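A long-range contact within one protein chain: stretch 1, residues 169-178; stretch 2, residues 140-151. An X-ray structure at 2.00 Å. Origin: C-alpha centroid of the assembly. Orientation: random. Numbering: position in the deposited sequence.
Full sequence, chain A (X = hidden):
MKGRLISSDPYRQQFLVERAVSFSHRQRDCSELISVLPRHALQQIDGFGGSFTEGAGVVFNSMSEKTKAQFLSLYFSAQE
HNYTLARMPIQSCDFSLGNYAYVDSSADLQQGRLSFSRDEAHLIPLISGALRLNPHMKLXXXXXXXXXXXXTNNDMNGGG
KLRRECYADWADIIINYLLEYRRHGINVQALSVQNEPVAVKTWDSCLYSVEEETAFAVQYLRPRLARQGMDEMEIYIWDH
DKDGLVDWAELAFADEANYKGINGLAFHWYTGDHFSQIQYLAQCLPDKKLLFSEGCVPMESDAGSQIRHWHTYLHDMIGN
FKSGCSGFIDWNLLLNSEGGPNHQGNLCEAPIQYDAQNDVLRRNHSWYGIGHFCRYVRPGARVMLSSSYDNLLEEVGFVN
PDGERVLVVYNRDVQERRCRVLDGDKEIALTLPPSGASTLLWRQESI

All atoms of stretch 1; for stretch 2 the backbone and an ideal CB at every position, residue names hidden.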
# COMPACT_ATOMS: atom_id res chain seq x y z
N ASP A 169 14.56 -30.33 -27.31
CA ASP A 169 15.56 -29.66 -28.13
C ASP A 169 15.80 -28.21 -27.72
O ASP A 169 16.94 -27.74 -27.73
CB ASP A 169 15.16 -29.72 -29.61
CG ASP A 169 15.12 -31.14 -30.15
OD1 ASP A 169 16.07 -31.91 -29.88
OD2 ASP A 169 14.15 -31.49 -30.86
N TRP A 170 14.74 -27.50 -27.36
CA TRP A 170 14.88 -26.10 -26.95
C TRP A 170 15.61 -26.06 -25.61
O TRP A 170 16.49 -25.23 -25.40
CB TRP A 170 13.49 -25.45 -26.82
CG TRP A 170 13.49 -23.98 -26.42
CD1 TRP A 170 12.59 -23.37 -25.58
CD2 TRP A 170 14.38 -22.94 -26.87
NE1 TRP A 170 12.86 -22.03 -25.49
CE2 TRP A 170 13.95 -21.73 -26.26
CE3 TRP A 170 15.49 -22.91 -27.73
CZ2 TRP A 170 14.59 -20.51 -26.49
CZ3 TRP A 170 16.13 -21.69 -27.95
CH2 TRP A 170 15.68 -20.50 -27.33
N ALA A 171 15.25 -26.97 -24.71
CA ALA A 171 15.91 -27.03 -23.41
C ALA A 171 17.40 -27.31 -23.61
O ALA A 171 18.24 -26.73 -22.93
CB ALA A 171 15.28 -28.10 -22.54
N ASP A 172 17.72 -28.20 -24.55
CA ASP A 172 19.12 -28.53 -24.82
C ASP A 172 19.88 -27.33 -25.37
O ASP A 172 21.06 -27.15 -25.06
CB ASP A 172 19.24 -29.70 -25.82
CG ASP A 172 18.87 -31.03 -25.20
OD1 ASP A 172 18.96 -31.17 -23.96
OD2 ASP A 172 18.51 -31.96 -25.96
N ILE A 173 19.22 -26.51 -26.18
CA ILE A 173 19.87 -25.32 -26.73
C ILE A 173 20.20 -24.35 -25.60
O ILE A 173 21.28 -23.76 -25.57
CB ILE A 173 18.98 -24.60 -27.75
CG1 ILE A 173 18.85 -25.45 -29.02
CG2 ILE A 173 19.57 -23.22 -28.09
CD1 ILE A 173 18.01 -24.82 -30.09
N ILE A 174 19.25 -24.19 -24.67
CA ILE A 174 19.46 -23.30 -23.54
C ILE A 174 20.64 -23.76 -22.70
O ILE A 174 21.41 -22.95 -22.20
CB ILE A 174 18.18 -23.20 -22.66
CG1 ILE A 174 17.08 -22.49 -23.45
CG2 ILE A 174 18.48 -22.44 -21.38
CD1 ILE A 174 15.72 -22.47 -22.76
N ILE A 175 20.79 -25.08 -22.54
CA ILE A 175 21.92 -25.59 -21.78
C ILE A 175 23.22 -25.24 -22.51
O ILE A 175 24.19 -24.81 -21.89
CB ILE A 175 21.84 -27.13 -21.60
CG1 ILE A 175 20.64 -27.49 -20.72
CG2 ILE A 175 23.13 -27.65 -20.97
CD1 ILE A 175 20.73 -26.97 -19.29
N ASN A 176 23.24 -25.40 -23.83
CA ASN A 176 24.45 -25.07 -24.58
C ASN A 176 24.75 -23.58 -24.52
O ASN A 176 25.91 -23.16 -24.57
CB ASN A 176 24.34 -25.54 -26.04
CG ASN A 176 24.75 -26.99 -26.20
OD1 ASN A 176 23.92 -27.89 -26.25
ND2 ASN A 176 26.06 -27.22 -26.25
N TYR A 177 23.70 -22.77 -24.42
CA TYR A 177 23.85 -21.33 -24.29
C TYR A 177 24.62 -21.10 -22.99
O TYR A 177 25.59 -20.34 -22.94
CB TYR A 177 22.47 -20.67 -24.21
CG TYR A 177 22.47 -19.27 -23.63
CD1 TYR A 177 22.70 -18.15 -24.43
CD2 TYR A 177 22.24 -19.06 -22.27
CE1 TYR A 177 22.70 -16.86 -23.90
CE2 TYR A 177 22.23 -17.77 -21.72
CZ TYR A 177 22.47 -16.68 -22.54
OH TYR A 177 22.45 -15.42 -22.02
N LEU A 178 24.18 -21.77 -21.92
CA LEU A 178 24.83 -21.64 -20.62
C LEU A 178 26.28 -22.12 -20.65
O LEU A 178 27.16 -21.48 -20.06
CB LEU A 178 24.04 -22.42 -19.55
CG LEU A 178 22.65 -21.89 -19.20
CD1 LEU A 178 21.96 -22.85 -18.24
CD2 LEU A 178 22.76 -20.51 -18.58
N UNK A 140 20.91 -12.94 -15.20
CA UNK A 140 19.69 -13.66 -15.55
C UNK A 140 19.53 -13.70 -17.07
O UNK A 140 19.76 -12.69 -17.74
CB UNK A 140 18.47 -13.01 -14.90
N UNK A 141 19.14 -14.85 -17.61
CA UNK A 141 18.95 -14.98 -19.05
C UNK A 141 17.51 -15.39 -19.32
O UNK A 141 16.95 -16.23 -18.61
CB UNK A 141 19.93 -15.99 -19.65
N UNK A 142 16.91 -14.77 -20.34
CA UNK A 142 15.52 -15.04 -20.72
C UNK A 142 15.39 -15.09 -22.24
O UNK A 142 16.02 -14.31 -22.94
CB UNK A 142 14.58 -13.98 -20.14
N UNK A 143 14.56 -16.02 -22.76
CA UNK A 143 14.38 -16.11 -24.21
C UNK A 143 13.16 -15.31 -24.64
O UNK A 143 12.20 -15.18 -23.89
CB UNK A 143 14.24 -17.57 -24.65
N UNK A 144 13.21 -14.76 -25.85
CA UNK A 144 12.08 -14.04 -26.40
C UNK A 144 11.42 -15.00 -27.39
O UNK A 144 10.22 -14.94 -27.65
CB UNK A 144 12.50 -12.73 -27.06
N UNK A 145 12.22 -15.91 -27.95
CA UNK A 145 11.69 -16.90 -28.89
C UNK A 145 12.65 -18.01 -29.28
O UNK A 145 13.84 -17.79 -29.46
CB UNK A 145 11.23 -16.19 -30.16
N UNK A 146 12.13 -19.25 -29.39
CA UNK A 146 12.95 -20.40 -29.78
C UNK A 146 13.22 -20.21 -31.27
O UNK A 146 12.65 -19.31 -31.89
CB UNK A 146 12.26 -21.74 -29.48
N UNK A 147 14.08 -21.05 -31.87
CA UNK A 147 14.36 -20.90 -33.31
C UNK A 147 13.06 -21.04 -34.09
O UNK A 147 12.14 -21.73 -33.64
CB UNK A 147 15.38 -21.93 -33.79
N UNK A 148 12.97 -20.40 -35.25
CA UNK A 148 11.76 -20.45 -36.06
C UNK A 148 11.23 -21.85 -36.37
O UNK A 148 10.04 -22.11 -36.19
CB UNK A 148 12.02 -19.72 -37.38
N UNK A 149 12.10 -22.75 -36.82
CA UNK A 149 11.66 -24.10 -37.17
C UNK A 149 11.11 -24.91 -36.00
O UNK A 149 10.48 -25.95 -36.21
CB UNK A 149 12.83 -24.86 -37.80
N UNK A 150 11.33 -24.45 -34.77
CA UNK A 150 10.84 -25.15 -33.59
C UNK A 150 9.46 -24.66 -33.17
O UNK A 150 8.90 -25.14 -32.19
CB UNK A 150 11.83 -24.98 -32.43
N UNK A 151 8.91 -23.70 -33.92
CA UNK A 151 7.61 -23.12 -33.59
C UNK A 151 6.49 -23.47 -34.55
O UNK A 151 6.72 -23.82 -35.71
CB UNK A 151 7.74 -21.60 -33.52

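Stretch 1 is one helix whose Trp-170, Ile-173, Ile-174 and Tyr-177 reach toward stretch 2. No hydrogen bond crosses between the two, so apolar packing carries the contact.

Position 140 has extended backbone angles and its CA-to-CB bond points away from the helix. Stretch 1 sets no limit here. The residue is Met-140, in an all-t conformation.

Position 141 points toward the helix. Its ideal CB already lies 3.5 Å from Tyr-177 OH, so little depth remains; alanine, serine or another small residue would suit. It is Ala-141, whose CB packs 3.6 Å from Tyr-177 CE2.

Position 142 points away again, and many residues would do. It is Ser-142, its OG hydrogen-bonded elsewhere in the structure.

Position 143 points toward the helix. The ideal CB is 3.5 Å from Trp-170 CZ2, which is tight, and 5.5 Å from Ile-174 CD1. A compact apolar side chain fits; phi of -94° leaves proline possible, along with alanine or valine. It is Pro-143. Its CB meets the edge of the indole, 3.6 Å from Trp-170 CZ2, and its CG lies 4.4 Å from Ile-174 CD1.

Position 144 points away, so small or large residues would do. It is Trp-144. Position 145 also points away; small or polar residues are among many that would suit. It is Ser-145, whose OG hydrogen-bonds within the loop.

Position 146 points sideways, with its ideal CB 3.6 Å from Trp-170 CD2. The indole offers a flat surface, and phi of -73° allows proline; alanine is also plausible. It is Pro-146. Its CA sits 3.6 Å from the centroid of the Trp-170 six-membered ring, 11° off the normal, a CH-pi contact. Its CG lies 3.6 Å from Trp-170 CE2. Ser-145 OG donates to Pro-146 O at 2.9 Å.

Position 147 also points sideways, its ideal CB 5.4 Å from Ile-173 CD1. Phi of -59° suits proline, but other apolar residues could fit. It is Pro-147: CD lies 3.6 Å from Trp-170 CZ3, and CG 3.9 Å from Ile-173 CD1.

Position 148 is out of reach; most residues would do. It is Ala-148. Position 149 points sideways with nothing near its ideal CB, so small or large side chains are possible. It is Phe-149.

Position 150 points toward the helix, yet nothing lies within 5.5 Å of its ideal CB. A long apolar side chain, methionine or leucine, could cross the gap. It is Met-150. Its CE lies 3.2 Å from Ile-173 CD1, shorter than a normal apolar contact, and 3.8 Å from Asp-169 CB.

Position 151 is out of reach, leaving the choice open. It is Lys-151, whose NZ donates to Ser-145 OG at 3.0 Å.

Stretch 2, residues 140-151: MASPWSPPAFMK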
# COMPACT_ATOMS: atom_id res chain seq x y z
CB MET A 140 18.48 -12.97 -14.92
CG MET A 140 17.14 -13.61 -15.24
SD MET A 140 15.81 -12.70 -14.43
CE MET A 140 14.36 -13.61 -14.96
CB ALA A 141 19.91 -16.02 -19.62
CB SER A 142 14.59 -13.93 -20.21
OG SER A 142 14.68 -13.75 -18.81
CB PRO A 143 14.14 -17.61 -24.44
CG PRO A 143 14.32 -18.28 -23.09
CD PRO A 143 14.02 -17.20 -22.08
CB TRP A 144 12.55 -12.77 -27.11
CG TRP A 144 12.46 -11.50 -26.28
CD1 TRP A 144 11.66 -10.43 -26.52
CD2 TRP A 144 13.21 -11.18 -25.10
NE1 TRP A 144 11.87 -9.45 -25.57
CE2 TRP A 144 12.81 -9.89 -24.69
CE3 TRP A 144 14.18 -11.86 -24.35
CZ2 TRP A 144 13.36 -9.25 -23.56
CZ3 TRP A 144 14.73 -11.23 -23.22
CH2 TRP A 144 14.31 -9.94 -22.84
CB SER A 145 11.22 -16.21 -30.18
OG SER A 145 10.80 -17.18 -31.14
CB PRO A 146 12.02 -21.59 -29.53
CG PRO A 146 11.11 -21.11 -28.43
CD PRO A 146 10.82 -19.69 -28.88
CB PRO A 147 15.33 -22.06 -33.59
CG PRO A 147 16.02 -22.26 -32.26
CD PRO A 147 14.88 -22.14 -31.28
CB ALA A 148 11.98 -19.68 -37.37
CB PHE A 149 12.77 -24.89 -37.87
CG PHE A 149 13.88 -25.35 -36.97
CD1 PHE A 149 14.89 -24.47 -36.58
CD2 PHE A 149 13.93 -26.67 -36.53
CE1 PHE A 149 15.94 -24.91 -35.77
CE2 PHE A 149 14.97 -27.11 -35.72
CZ PHE A 149 15.98 -26.23 -35.34
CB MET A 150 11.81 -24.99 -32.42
CG MET A 150 13.13 -25.71 -32.57
SD MET A 150 14.01 -25.80 -30.99
CE MET A 150 15.59 -26.43 -31.54
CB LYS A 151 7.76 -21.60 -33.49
CG LYS A 151 8.87 -21.16 -32.55
CD LYS A 151 9.11 -19.66 -32.59
CE LYS A 151 7.90 -18.88 -32.10
NZ LYS A 151 8.09 -17.42 -32.30
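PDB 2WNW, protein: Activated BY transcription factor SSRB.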